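Local coordinates for monosaccharide ABC transporter substrate-binding protein, CUT2 family (Acidothermus cellulolyticus, PDB 4RU1) that binds myo-inositol and probably serves as the solute-binding component of a bacterial ABC transporter for sugars or related polyols, at residues 31-34 and 35-38; 57-61 and 62-66; 203-207 and 208-212; 250-253 and 254-257; 296-299 and 300-303. All coordinates share one frame; numbering follows the deposited sequence.

Contact 1 (31-34 and 35-38); sequences PGDT and FWDI. With INS (1,2,3,4,5,6-hexahydroxy-cyclohexane), chain M.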
loop_
_atom_site.group_PDB
_atom_site.type_symbol
_atom_site.label_atom_id
_atom_site.label_comp_id
_atom_site.label_asym_id
_atom_site.label_seq_id
_atom_site.Cartn_x
_atom_site.Cartn_y
_atom_site.Cartn_z
ATOM N N PRO A 31 -13.599 -1.255 -2.433
ATOM C CA PRO A 31 -13.970 -2.324 -3.393
ATOM C C PRO A 31 -13.505 -2.070 -4.793
ATOM O O PRO A 31 -13.539 -0.899 -5.254
ATOM C CB PRO A 31 -15.510 -2.317 -3.335
ATOM C CG PRO A 31 -15.770 -1.913 -1.897
ATOM C CD PRO A 31 -14.702 -0.880 -1.525
ATOM N N GLY A 32 -12.873 -3.070 -5.368
ATOM C CA GLY A 32 -12.352 -2.971 -6.723
ATOM C C GLY A 32 -10.897 -2.511 -6.849
ATOM O O GLY A 32 -10.409 -2.358 -7.953
ATOM N N ASP A 33 -10.231 -2.253 -5.722
ATOM C CA ASP A 33 -8.809 -1.898 -5.691
ATOM C C ASP A 33 -8.009 -3.206 -5.728
ATOM O O ASP A 33 -7.880 -3.939 -4.722
ATOM C CB ASP A 33 -8.506 -1.023 -4.490
ATOM C CG ASP A 33 -7.014 -0.621 -4.434
ATOM O OD1 ASP A 33 -6.273 -1.095 -5.327
ATOM O OD2 ASP A 33 -6.647 0.153 -3.508
ATOM N N THR A 34 -7.486 -3.516 -6.911
ATOM C CA THR A 34 -6.863 -4.759 -7.191
ATOM C C THR A 34 -5.530 -4.989 -6.437
ATOM O O THR A 34 -5.020 -6.084 -6.355
ATOM C CB THR A 34 -6.653 -4.989 -8.684
ATOM O OG1 THR A 34 -5.846 -3.958 -9.206
ATOM C CG2 THR A 34 -8.003 -5.074 -9.395
ATOM N N PHE A 35 -4.976 -3.924 -5.879
ATOM C CA PHE A 35 -3.770 -4.071 -5.063
ATOM C C PHE A 35 -3.969 -5.107 -4.000
ATOM O O PHE A 35 -3.100 -5.898 -3.737
ATOM C CB PHE A 35 -3.427 -2.754 -4.362
ATOM C CG PHE A 35 -2.364 -2.880 -3.316
ATOM C CD1 PHE A 35 -1.055 -2.872 -3.651
ATOM C CD2 PHE A 35 -2.717 -2.868 -1.968
ATOM C CE1 PHE A 35 -0.071 -2.918 -2.642
ATOM C CE2 PHE A 35 -1.779 -2.932 -0.986
ATOM C CZ PHE A 35 -0.453 -2.990 -1.344
ATOM N N TRP A 36 -5.163 -5.167 -3.456
ATOM C CA TRP A 36 -5.492 -5.946 -2.244
ATOM C C TRP A 36 -5.603 -7.438 -2.670
ATOM O O TRP A 36 -5.521 -8.345 -1.830
ATOM C CB TRP A 36 -6.748 -5.403 -1.549
ATOM C CG TRP A 36 -6.443 -4.116 -0.943
ATOM C CD1 TRP A 36 -6.599 -2.850 -1.519
ATOM C CD2 TRP A 36 -5.717 -3.915 0.259
ATOM N NE1 TRP A 36 -6.041 -1.870 -0.677
ATOM C CE2 TRP A 36 -5.479 -2.520 0.399
ATOM C CE3 TRP A 36 -5.224 -4.783 1.270
ATOM C CZ2 TRP A 36 -4.807 -2.011 1.512
ATOM C CZ3 TRP A 36 -4.563 -4.243 2.341
ATOM C CH2 TRP A 36 -4.329 -2.903 2.443
ATOM N N ASP A 37 -5.861 -7.711 -3.964
ATOM C CA ASP A 37 -5.816 -9.119 -4.441
ATOM C C ASP A 37 -4.397 -9.697 -4.273
ATOM O O ASP A 37 -4.269 -10.882 -3.957
ATOM C CB ASP A 37 -6.318 -9.234 -5.890
ATOM C CG ASP A 37 -7.798 -8.695 -6.070
ATOM O OD1 ASP A 37 -8.622 -8.841 -5.146
ATOM O OD2 ASP A 37 -8.082 -8.139 -7.156
ATOM N N ILE A 38 -3.348 -8.883 -4.416
ATOM C CA ILE A 38 -2.014 -9.428 -4.242
ATOM C C ILE A 38 -1.752 -9.670 -2.757
ATOM O O ILE A 38 -1.159 -10.675 -2.383
ATOM C CB ILE A 38 -0.938 -8.464 -4.816
ATOM C CG1 ILE A 38 -1.285 -7.963 -6.237
ATOM C CG2 ILE A 38 0.390 -9.175 -4.798
ATOM C CD1 ILE A 38 -0.604 -6.628 -6.608
HETATM C C1 INS M . -1.131 1.016 -1.996
HETATM C C2 INS M . -2.269 1.523 -2.868
HETATM C C3 INS M . -3.599 1.059 -2.275
HETATM C C4 INS M . -3.745 1.386 -0.806
HETATM C C5 INS M . -2.632 0.809 0.009
HETATM C C6 INS M . -1.271 1.215 -0.488
HETATM O O1 INS M . 0.156 1.464 -2.449
HETATM O O2 INS M . -2.235 2.957 -2.756
HETATM O O3 INS M . -4.620 1.741 -3.030
HETATM O O4 INS M . -5.022 0.919 -0.300
HETATM O O5 INS M . -2.691 1.219 1.394
HETATM O O6 INS M . -0.213 0.535 0.247
HETATM O O HOH W 1 -8.151 0.720 -1.273
HETATM O O HOH W 2 -10.405 -6.039 -5.472
#
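Trp36 N reaches back to Asp33 O (3.2 Å, 165° at the hydrogen), closing the turn by which residues 31-34 run into helix 35-49; Asp37 N adds a weak bond to Thr34 O. The Asp33 side chain works in two directions. With CG anti to the backbone N (chi1 -180°), the carboxylate swings forward, so that OD1 takes a capping bond from Phe35 N at 3.2 Å, from above its plane, while OD2 accepts from inositol O3 at 2.6 Å. Trp36 stands almost square to that carboxylate and brings NE1 within 3.0 Å of inositol O4 as donor. A water joins in, giving to Asp33 OD2 at 2.8 Å and accepting a weak bond from Trp36 NE1. Phe35 offers a ring face to the ligand instead: inositol C1 lies over the ring centre, 3.9 Å above its plane. His28 meets the Trp36 ring edge-to-face. Aromatic platform beneath, carboxylate and indole N-H at the rim: this is the polyol pocket of a periplasmic binding protein, built on a helix N-terminus.

Contact 2 (57-61 and 62-66); sequences SNDPD and STKEA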
loop_
_atom_site.group_PDB
_atom_site.type_symbol
_atom_site.label_atom_id
_atom_site.label_comp_id
_atom_site.label_asym_id
_atom_site.label_seq_id
_atom_site.Cartn_x
_atom_site.Cartn_y
_atom_site.Cartn_z
ATOM N N SER A 57 -11.877 -9.232 5.813
ATOM C CA SER A 57 -12.916 -8.222 5.806
ATOM C C SER A 57 -12.313 -6.852 5.573
ATOM O O SER A 57 -11.104 -6.582 5.779
ATOM C CB SER A 57 -13.707 -8.223 7.074
ATOM O OG SER A 57 -12.969 -8.008 8.233
ATOM N N ASN A 58 -13.135 -5.976 5.049
ATOM C CA ASN A 58 -12.664 -4.658 4.682
ATOM C C ASN A 58 -13.725 -3.600 4.598
ATOM O O ASN A 58 -14.893 -3.870 4.263
ATOM C CB ASN A 58 -11.929 -4.669 3.325
ATOM C CG ASN A 58 -12.855 -5.043 2.147
ATOM O OD1 ASN A 58 -13.334 -6.188 2.107
ATOM N ND2 ASN A 58 -13.177 -4.088 1.261
ATOM N N ASP A 59 -13.286 -2.367 4.849
ATOM C CA ASP A 59 -14.150 -1.223 4.596
ATOM C C ASP A 59 -13.328 0.036 4.489
ATOM O O ASP A 59 -12.538 0.332 5.375
ATOM C CB ASP A 59 -15.184 -1.108 5.715
ATOM C CG ASP A 59 -16.468 -0.366 5.235
ATOM O OD1 ASP A 59 -16.368 0.832 4.884
ATOM O OD2 ASP A 59 -17.528 -0.945 5.280
ATOM N N PRO A 60 -13.584 0.835 3.423
ATOM C CA PRO A 60 -12.797 2.077 3.320
ATOM C C PRO A 60 -13.246 3.208 4.273
ATOM O O PRO A 60 -12.649 4.302 4.272
ATOM C CB PRO A 60 -13.019 2.460 1.837
ATOM C CG PRO A 60 -14.400 1.957 1.553
ATOM C CD PRO A 60 -14.433 0.609 2.255
ATOM N N ASP A 61 -14.369 3.010 4.990
ATOM C CA ASP A 61 -14.797 3.895 6.103
ATOM C C ASP A 61 -14.135 3.388 7.402
ATOM O O ASP A 61 -14.378 2.274 7.866
ATOM C CB ASP A 61 -16.353 3.860 6.174
ATOM C CG ASP A 61 -16.957 4.628 7.314
ATOM O OD1 ASP A 61 -16.340 4.896 8.344
ATOM O OD2 ASP A 61 -18.165 4.894 7.195
ATOM N N SER A 62 -13.176 4.165 7.898
ATOM C CA SER A 62 -12.462 3.736 9.074
ATOM C C SER A 62 -13.345 3.479 10.299
ATOM O O SER A 62 -12.962 2.760 11.201
ATOM C CB SER A 62 -11.327 4.692 9.347
ATOM O OG SER A 62 -11.839 5.989 9.489
ATOM N N THR A 63 -14.510 4.150 10.411
ATOM C CA THR A 63 -15.422 3.866 11.549
ATOM C C THR A 63 -15.933 2.440 11.371
ATOM O O THR A 63 -16.069 1.709 12.349
ATOM C CB THR A 63 -16.618 4.877 11.542
ATOM O OG1 THR A 63 -16.039 6.175 11.501
ATOM C CG2 THR A 63 -17.486 4.743 12.743
ATOM N N LYS A 64 -16.203 2.078 10.108
ATOM C CA LYS A 64 -16.693 0.719 9.790
ATOM C C LYS A 64 -15.517 -0.334 9.951
ATOM O O LYS A 64 -15.706 -1.468 10.353
ATOM C CB LYS A 64 -17.349 0.659 8.463
ATOM C CG LYS A 64 -18.701 1.378 8.468
ATOM C CD LYS A 64 -19.510 1.066 7.259
ATOM C CE LYS A 64 -20.950 1.514 7.571
ATOM N NZ LYS A 64 -21.774 0.996 6.477
ATOM N N GLU A 65 -14.305 0.033 9.573
ATOM C CA GLU A 65 -13.171 -0.869 9.841
ATOM C C GLU A 65 -12.968 -1.119 11.345
ATOM O O GLU A 65 -12.636 -2.197 11.734
ATOM C CB GLU A 65 -11.887 -0.332 9.202
ATOM C CG GLU A 65 -10.721 -1.354 9.267
ATOM C CD GLU A 65 -9.408 -0.859 8.734
ATOM O OE1 GLU A 65 -9.255 0.279 8.246
ATOM O OE2 GLU A 65 -8.430 -1.670 8.920
ATOM N N ALA A 66 -13.162 -0.094 12.178
ATOM C CA ALA A 66 -13.124 -0.275 13.616
ATOM C C ALA A 66 -14.116 -1.360 14.008
ATOM O O ALA A 66 -13.831 -2.165 14.877
ATOM C CB ALA A 66 -13.456 1.025 14.302
HETATM O O HOH W 3 -10.855 2.145 6.763
HETATM O O HOH W 4 -20.166 -0.691 4.375
#
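The Asp59 carboxylate has the Lys64 chain lying over one face, with Asp59 CG 3.5 Å from Lys64 CB, while its OD1 uses the anti lone pair to accept from Asp61 N (3.0 Å, 161° at the hydrogen). That bond makes an Asx turn, and it leads straight into an N-cap: Asp61 sits just before helix 62-74, at the exit of strand 52-58. Asp61 CG is anti to the backbone N (chi1 176°), which carries OD1 over the helix start. There Thr63 N meets it nearly end-on at 2.9 Å, and Lys64 N gives a weaker bond. Asp61 O then takes Glu65 N at 2.8 Å, the first full helical turn. Glu65 is buried; Thr83 OG1 is hydrogen-bonded to its OE2, and a water ties its OE1 to Asp59 O. Lys64 stays extended along the surface, its NZ 4.8 Å from Asp59 OD2, too far for a direct salt bridge between the two. One water spans that gap, 2.8 Å from Asp59 OD2 and 3.1 Å from Lys64 NZ.

Contact 3 (203-207 and 208-212); sequences VITLG and APIAQ. With INS (1,2,3,4,5,6-hexahydroxy-cyclohexane), chain M.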
loop_
_atom_site.group_PDB
_atom_site.type_symbol
_atom_site.label_atom_id
_atom_site.label_comp_id
_atom_site.label_asym_id
_atom_site.label_seq_id
_atom_site.Cartn_x
_atom_site.Cartn_y
_atom_site.Cartn_z
ATOM N N VAL A 203 4.185 13.091 -13.137
ATOM C CA VAL A 203 3.023 12.716 -12.306
ATOM C C VAL A 203 3.496 11.461 -11.554
ATOM O O VAL A 203 3.950 10.472 -12.168
ATOM C CB VAL A 203 1.799 12.322 -13.196
ATOM C CG1 VAL A 203 0.607 11.838 -12.397
ATOM C CG2 VAL A 203 1.420 13.490 -14.134
ATOM N N ILE A 204 3.417 11.513 -10.223
ATOM C CA ILE A 204 3.606 10.300 -9.379
ATOM C C ILE A 204 2.283 9.842 -8.827
ATOM O O ILE A 204 1.591 10.610 -8.121
ATOM C CB ILE A 204 4.571 10.551 -8.211
ATOM C CG1 ILE A 204 5.921 10.953 -8.741
ATOM C CG2 ILE A 204 4.702 9.277 -7.350
ATOM C CD1 ILE A 204 6.936 11.252 -7.645
ATOM N N THR A 205 1.870 8.633 -9.271
ATOM C CA THR A 205 0.663 8.004 -8.814
ATOM C C THR A 205 0.972 7.072 -7.645
ATOM O O THR A 205 2.103 6.556 -7.538
ATOM C CB THR A 205 -0.078 7.266 -9.938
ATOM O OG1 THR A 205 0.777 6.268 -10.497
ATOM C CG2 THR A 205 -0.560 8.261 -10.939
ATOM N N LEU A 206 -0.003 6.905 -6.724
ATOM C CA LEU A 206 0.171 6.153 -5.473
ATOM C C LEU A 206 -0.402 4.713 -5.512
ATOM O O LEU A 206 -0.466 3.995 -4.475
ATOM C CB LEU A 206 -0.320 6.885 -4.273
ATOM C CG LEU A 206 0.223 8.274 -4.105
ATOM C CD1 LEU A 206 -0.218 8.885 -2.776
ATOM C CD2 LEU A 206 1.675 8.482 -4.321
ATOM N N GLY A 207 -0.811 4.272 -6.706
ATOM C CA GLY A 207 -1.175 2.912 -6.964
ATOM C C GLY A 207 -1.145 2.618 -8.434
ATOM O O GLY A 207 -1.322 3.546 -9.278
ATOM N N ALA A 208 -0.967 1.360 -8.745
ATOM C CA ALA A 208 -0.855 0.930 -10.158
ATOM C C ALA A 208 -2.122 1.158 -11.010
ATOM O O ALA A 208 -2.015 1.544 -12.161
ATOM C CB ALA A 208 -0.410 -0.533 -10.207
ATOM N N PRO A 209 -3.321 0.955 -10.443
ATOM C CA PRO A 209 -4.505 1.280 -11.220
ATOM C C PRO A 209 -4.568 2.745 -11.577
ATOM O O PRO A 209 -4.947 3.110 -12.699
ATOM C CB PRO A 209 -5.643 0.836 -10.328
ATOM C CG PRO A 209 -5.057 -0.235 -9.491
ATOM C CD PRO A 209 -3.671 0.226 -9.216
ATOM N N ILE A 210 -4.153 3.602 -10.659
ATOM C CA ILE A 210 -4.178 5.084 -10.924
ATOM C C ILE A 210 -3.106 5.428 -11.961
ATOM O O ILE A 210 -3.292 6.305 -12.848
ATOM C CB ILE A 210 -3.928 5.873 -9.636
ATOM C CG1 ILE A 210 -4.907 5.495 -8.517
ATOM C CG2 ILE A 210 -4.065 7.367 -9.925
ATOM C CD1 ILE A 210 -6.345 5.496 -8.938
ATOM N N ALA A 211 -1.925 4.765 -11.900
ATOM C CA ALA A 211 -0.957 4.854 -12.960
ATOM C C ALA A 211 -1.542 4.664 -14.334
ATOM O O ALA A 211 -1.218 5.461 -15.242
ATOM C CB ALA A 211 0.173 3.887 -12.816
ATOM N N GLN A 212 -2.407 3.668 -14.509
ATOM C CA GLN A 212 -2.990 3.418 -15.827
ATOM C C GLN A 212 -3.766 4.583 -16.326
ATOM O O GLN A 212 -3.661 4.972 -17.477
ATOM C CB GLN A 212 -3.867 2.161 -15.830
ATOM C CG GLN A 212 -3.258 0.924 -15.279
ATOM C CD GLN A 212 -1.944 0.643 -15.923
ATOM O OE1 GLN A 212 -1.892 0.620 -17.155
ATOM N NE2 GLN A 212 -0.849 0.417 -15.116
HETATM C C1 INS M . -1.131 1.016 -1.996
HETATM C C2 INS M . -2.269 1.523 -2.868
HETATM C C3 INS M . -3.599 1.059 -2.275
HETATM C C4 INS M . -3.745 1.386 -0.806
HETATM C C5 INS M . -2.632 0.809 0.009
HETATM C C6 INS M . -1.271 1.215 -0.488
HETATM O O1 INS M . 0.156 1.464 -2.449
HETATM O O2 INS M . -2.235 2.957 -2.756
HETATM O O3 INS M . -4.620 1.741 -3.030
HETATM O O4 INS M . -5.022 0.919 -0.300
HETATM O O5 INS M . -2.691 1.219 1.394
HETATM O O6 INS M . -0.213 0.535 0.247
#
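The turn from strand 202-205 into helix 208-220 supplies one backbone carbonyl to the inositol pocket, that of Leu206, while Thr205 just before it packs on Ile210 and Ala211. Leu206 O accepts from inositol O2 at 2.7 Å; its side chain heads away from the helix, among Leu150, Leu158 and Phe230. With OG1 between the backbone N and the carbonyl carbon (chi1 59°), Thr205 lays both its branches on the helix. OG1 rests 3.3 Å from Ala211 CA and 3.4 Å from Ala211 CB, and CG2 meets Ile210 CG2 at 3.8 Å. The polar duty of that hydroxyl lies elsewhere, in a hydrogen bond with Thr229 OG1 on strand 226-230. Strand 202-205, helix 208-220 and strand 226-230 form a beta-alpha-beta unit, so Thr205, at the end of the first strand, reaches both the helix and the second strand. Gly207 is the N-cap residue. Its carbonyl takes Ala211 N at 3.0 Å, in the carbonyl plane and nearly straight (165°), and Ile210 CB presses on the same oxygen at 3.5 Å. Gly207 N, by contrast, is buried with no partner in the model. Pro209 has no N-H to give, and in the first turn of a helix the backbone N-H groups have no helical carbonyl before them to bond; its CD lies against Gly207 C at 3.6 Å.

Contact 4 (250-253 and 254-257); sequences DQQP and YVEG. With INS (1,2,3,4,5,6-hexahydroxy-cyclohexane), chain M.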
loop_
_atom_site.group_PDB
_atom_site.type_symbol
_atom_site.label_atom_id
_atom_site.label_comp_id
_atom_site.label_asym_id
_atom_site.label_seq_id
_atom_site.Cartn_x
_atom_site.Cartn_y
_atom_site.Cartn_z
ATOM N N ASP A 250 8.217 -0.911 -5.524
ATOM C CA ASP A 250 7.634 -2.142 -5.028
ATOM C C ASP A 250 7.703 -2.172 -3.494
ATOM O O ASP A 250 8.778 -1.943 -2.924
ATOM C CB ASP A 250 8.464 -3.283 -5.604
ATOM C CG ASP A 250 7.884 -4.647 -5.387
ATOM O OD1 ASP A 250 6.731 -4.871 -4.874
ATOM O OD2 ASP A 250 8.641 -5.569 -5.759
ATOM N N GLN A 251 6.537 -2.406 -2.908
ATOM C CA GLN A 251 6.367 -2.630 -1.470
ATOM C C GLN A 251 6.111 -4.071 -1.091
ATOM O O GLN A 251 5.917 -4.390 0.099
ATOM C CB GLN A 251 5.262 -1.756 -0.842
ATOM C CG GLN A 251 3.862 -2.127 -1.299
ATOM C CD GLN A 251 2.753 -1.334 -0.600
ATOM O OE1 GLN A 251 1.935 -0.621 -1.253
ATOM N NE2 GLN A 251 2.674 -1.502 0.698
ATOM N N GLN A 252 6.040 -4.944 -2.099
ATOM C CA GLN A 252 5.812 -6.394 -1.936
ATOM C C GLN A 252 4.579 -6.683 -1.103
ATOM O O GLN A 252 4.644 -7.287 -0.011
ATOM C CB GLN A 252 7.036 -7.115 -1.417
ATOM C CG GLN A 252 8.241 -6.998 -2.315
ATOM C CD GLN A 252 9.385 -7.777 -1.736
ATOM O OE1 GLN A 252 10.032 -7.299 -0.744
ATOM N NE2 GLN A 252 9.553 -8.988 -2.195
ATOM N N PRO A 253 3.416 -6.353 -1.690
ATOM C CA PRO A 253 2.183 -6.794 -1.017
ATOM C C PRO A 253 2.036 -8.243 -0.726
ATOM O O PRO A 253 1.376 -8.584 0.286
ATOM C CB PRO A 253 1.069 -6.355 -1.978
ATOM C CG PRO A 253 1.764 -6.173 -3.299
ATOM C CD PRO A 253 3.134 -5.656 -2.948
ATOM N N TYR A 254 2.590 -9.109 -1.566
ATOM C CA TYR A 254 2.494 -10.530 -1.304
ATOM C C TYR A 254 3.152 -10.844 0.006
ATOM O O TYR A 254 2.660 -11.640 0.822
ATOM C CB TYR A 254 3.139 -11.325 -2.427
ATOM C CG TYR A 254 3.021 -12.865 -2.370
ATOM C CD1 TYR A 254 3.903 -13.619 -1.579
ATOM C CD2 TYR A 254 1.998 -13.571 -3.080
ATOM C CE1 TYR A 254 3.808 -15.010 -1.543
ATOM C CE2 TYR A 254 1.930 -14.975 -3.061
ATOM C CZ TYR A 254 2.840 -15.670 -2.307
ATOM O OH TYR A 254 2.786 -17.048 -2.351
ATOM N N VAL A 255 4.309 -10.214 0.239
ATOM C CA VAL A 255 5.051 -10.385 1.485
ATOM C C VAL A 255 4.294 -9.823 2.690
ATOM O O VAL A 255 4.342 -10.375 3.785
ATOM C CB VAL A 255 6.477 -9.853 1.427
ATOM C CG1 VAL A 255 7.227 -9.955 2.758
ATOM C CG2 VAL A 255 7.236 -10.611 0.352
ATOM N N GLU A 256 3.767 -8.616 2.533
ATOM C CA GLU A 256 2.951 -8.036 3.595
ATOM C C GLU A 256 1.822 -8.970 4.058
ATOM O O GLU A 256 1.686 -9.220 5.256
ATOM C CB GLU A 256 2.354 -6.718 3.172
ATOM C CG GLU A 256 3.418 -5.656 2.857
ATOM C CD GLU A 256 2.865 -4.337 2.409
ATOM O OE1 GLU A 256 1.635 -4.094 2.394
ATOM O OE2 GLU A 256 3.689 -3.471 1.985
ATOM N N GLY A 257 1.034 -9.458 3.121
ATOM C CA GLY A 257 -0.073 -10.370 3.484
ATOM C C GLY A 257 0.397 -11.697 3.988
ATOM O O GLY A 257 -0.126 -12.213 4.973
HETATM C C1 INS M . -1.131 1.016 -1.996
HETATM C C2 INS M . -2.269 1.523 -2.868
HETATM C C3 INS M . -3.599 1.059 -2.275
HETATM C C4 INS M . -3.745 1.386 -0.806
HETATM C C5 INS M . -2.632 0.809 0.009
HETATM C C6 INS M . -1.271 1.215 -0.488
HETATM O O1 INS M . 0.156 1.464 -2.449
HETATM O O2 INS M . -2.235 2.957 -2.756
HETATM O O3 INS M . -4.620 1.741 -3.030
HETATM O O4 INS M . -5.022 0.919 -0.300
HETATM O O5 INS M . -2.691 1.219 1.394
HETATM O O6 INS M . -0.213 0.535 0.247
#
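Glu256 OE2 takes Gln251 NE2 on its syn lone pair at 2.6 Å, a short bond with 149° at the hydrogen, and a weak hydrogen bond also links it to Thr282 OG1. This pairing sits at the inositol site, at the capped start of helix 253-270 just after strand 248-250, with Gln252 as N-cap, and it is a second-shell grip on a ligand-binding amide. Because NE2 is spent on the carboxylate, OE1 is left facing the pocket, where it accepts from inositol O6 at 2.9 Å. Gln251 CG lies between the backbone N and the carbonyl carbon (chi1 68°), and from there the chain runs extended to the ligand. Amide and carboxylate planes are 64° apart. The other carboxylate oxygen, Glu256 OE1, holds Asn108 ND2, so one buried acid steadies two residues of the pocket. A leucine in place of Gln251 would probably leave inositol O6 without this acceptor and Glu256 OE2 without its main donor. Behind this, Asp250 OD1 accepts from Gln252 N at 2.9 Å, an Asx turn, while Asp250 OD2 forms a salt bridge with Arg304. The Gln252 carbonyl oxygen takes Glu256 N at 3.0 Å. Next to it Val255 runs alongside the Gln252 side chain, with Val255 CG2 3.9 Å from Gln252 CB.

Contact 5 (296-299 and 300-303); sequences AKFA and ERGT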
loop_
_atom_site.group_PDB
_atom_site.type_symbol
_atom_site.label_atom_id
_atom_site.label_comp_id
_atom_site.label_asym_id
_atom_site.label_seq_id
_atom_site.Cartn_x
_atom_site.Cartn_y
_atom_site.Cartn_z
ATOM N N ALA A 296 8.701 -9.254 -14.007
ATOM C CA ALA A 296 7.581 -9.132 -14.881
ATOM C C ALA A 296 6.608 -10.274 -14.894
ATOM O O ALA A 296 5.403 -10.083 -14.889
ATOM C CB ALA A 296 8.072 -8.814 -16.291
ATOM N N LYS A 297 7.118 -11.494 -15.087
ATOM C CA LYS A 297 6.272 -12.680 -15.125
ATOM C C LYS A 297 5.435 -12.784 -13.860
ATOM O O LYS A 297 4.235 -13.138 -13.943
ATOM C CB LYS A 297 7.123 -13.949 -15.347
ATOM C CG LYS A 297 7.000 -14.549 -16.736
ATOM C CD LYS A 297 7.115 -13.511 -17.844
ATOM C CE LYS A 297 5.922 -13.610 -18.785
ATOM N NZ LYS A 297 5.995 -12.631 -19.901
ATOM N N PHE A 298 6.055 -12.472 -12.717
ATOM C CA PHE A 298 5.359 -12.576 -11.437
ATOM C C PHE A 298 4.231 -11.523 -11.292
ATOM O O PHE A 298 3.092 -11.807 -10.857
ATOM C CB PHE A 298 6.326 -12.475 -10.239
ATOM C CG PHE A 298 7.319 -13.601 -10.115
ATOM C CD1 PHE A 298 6.930 -14.919 -10.161
ATOM C CD2 PHE A 298 8.645 -13.322 -9.880
ATOM C CE1 PHE A 298 7.863 -15.938 -10.009
ATOM C CE2 PHE A 298 9.586 -14.309 -9.755
ATOM C CZ PHE A 298 9.191 -15.633 -9.792
ATOM N N ALA A 299 4.565 -10.289 -11.656
ATOM C CA ALA A 299 3.554 -9.201 -11.729
ATOM C C ALA A 299 2.419 -9.537 -12.699
ATOM O O ALA A 299 1.226 -9.339 -12.403
ATOM C CB ALA A 299 4.237 -7.887 -12.083
ATOM N N GLU A 300 2.785 -10.106 -13.841
ATOM C CA GLU A 300 1.792 -10.426 -14.873
ATOM C C GLU A 300 0.825 -11.573 -14.460
ATOM O O GLU A 300 -0.296 -11.626 -14.941
ATOM C CB GLU A 300 2.488 -10.653 -16.220
ATOM C CG GLU A 300 2.891 -9.329 -16.949
ATOM C CD GLU A 300 4.042 -9.498 -17.959
ATOM O OE1 GLU A 300 4.457 -10.647 -18.206
ATOM O OE2 GLU A 300 4.583 -8.483 -18.480
ATOM N N ARG A 301 1.215 -12.437 -13.484
ATOM C CA ARG A 301 0.291 -13.413 -12.900
ATOM C C ARG A 301 -0.386 -12.916 -11.630
ATOM O O ARG A 301 -1.042 -13.677 -10.916
ATOM C CB ARG A 301 1.035 -14.720 -12.640
ATOM C CG ARG A 301 1.906 -14.726 -11.392
ATOM C CD ARG A 301 2.933 -15.836 -11.379
ATOM N NE ARG A 301 3.448 -16.010 -10.021
ATOM C CZ ARG A 301 4.332 -16.938 -9.669
ATOM N NH1 ARG A 301 4.831 -17.765 -10.598
ATOM N NH2 ARG A 301 4.736 -17.019 -8.384
ATOM N N GLY A 302 -0.185 -11.649 -11.280
ATOM C CA GLY A 302 -0.882 -11.058 -10.135
ATOM C C GLY A 302 -0.290 -11.417 -8.789
ATOM O O GLY A 302 -0.967 -11.254 -7.780
ATOM N N THR A 303 0.990 -11.833 -8.709
ATOM C CA THR A 303 1.484 -12.239 -7.390
ATOM C C THR A 303 2.553 -11.299 -6.932
ATOM O O THR A 303 3.123 -11.528 -5.862
ATOM C CB THR A 303 2.007 -13.715 -7.311
ATOM O OG1 THR A 303 3.051 -13.870 -8.241
ATOM C CG2 THR A 303 0.864 -14.692 -7.620
#
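Glu300, at the end of helix 293-300, gives its N to Ala296 O at 2.8 Å, and its side chain meets Lys297, whose NZ forms a salt bridge with Glu300 OE1 at 3.0 Å. Were Glu300 an alanine, Lys297 NZ would probably lose its charged mate and the bent lysine chain would be free to swing. Arg301 N still bonds Lys297 O, but from here the backbone leaves the helix. The Arg301 guanidinium turns one face to the rim of the Phe298 ring: Phe298 CD1 lies over its centre, 3.3 Å from Arg301 CZ, with ring and guanidinium planes 73° apart. Arg301 NE also gives to Thr303 OG1 at 2.8 Å, which probably helps fix the rotation of the group. Gly302 takes a positive phi (79°), and its N folds back to Ala299 O at 2.9 Å. Thr303 N then reaches Phe298 O at 3.0 Å. These two bonds, the shorter loop inside the longer, with Gly302 at C-prime, are the Schellman motif that ends the helix.

In the fold
Contacts 1, 3 and 4 all bind the same inositol, yet differ in means: carboxylate and aromatic rings, a bare backbone carbonyl, and a side-chain amide. Contact 3 is the buried one and mostly apolar; contact 2 is a surface cap of direct carboxylate bonds, supplemented by waters. Four of the five mark helix starts, while contact 5 marks a helix end. Contacts 1 and 4 meet directly, Ile38 CG2 packing on Pro253 CG at 3.6 Å, whereas contacts 3 and 4 stay about 6 Å apart at their nearest atoms. Contact 5, though clear of the ligand, leans on Ile38 and Tyr254; contact 2 reaches contact 1 through Pro60 against Pro31.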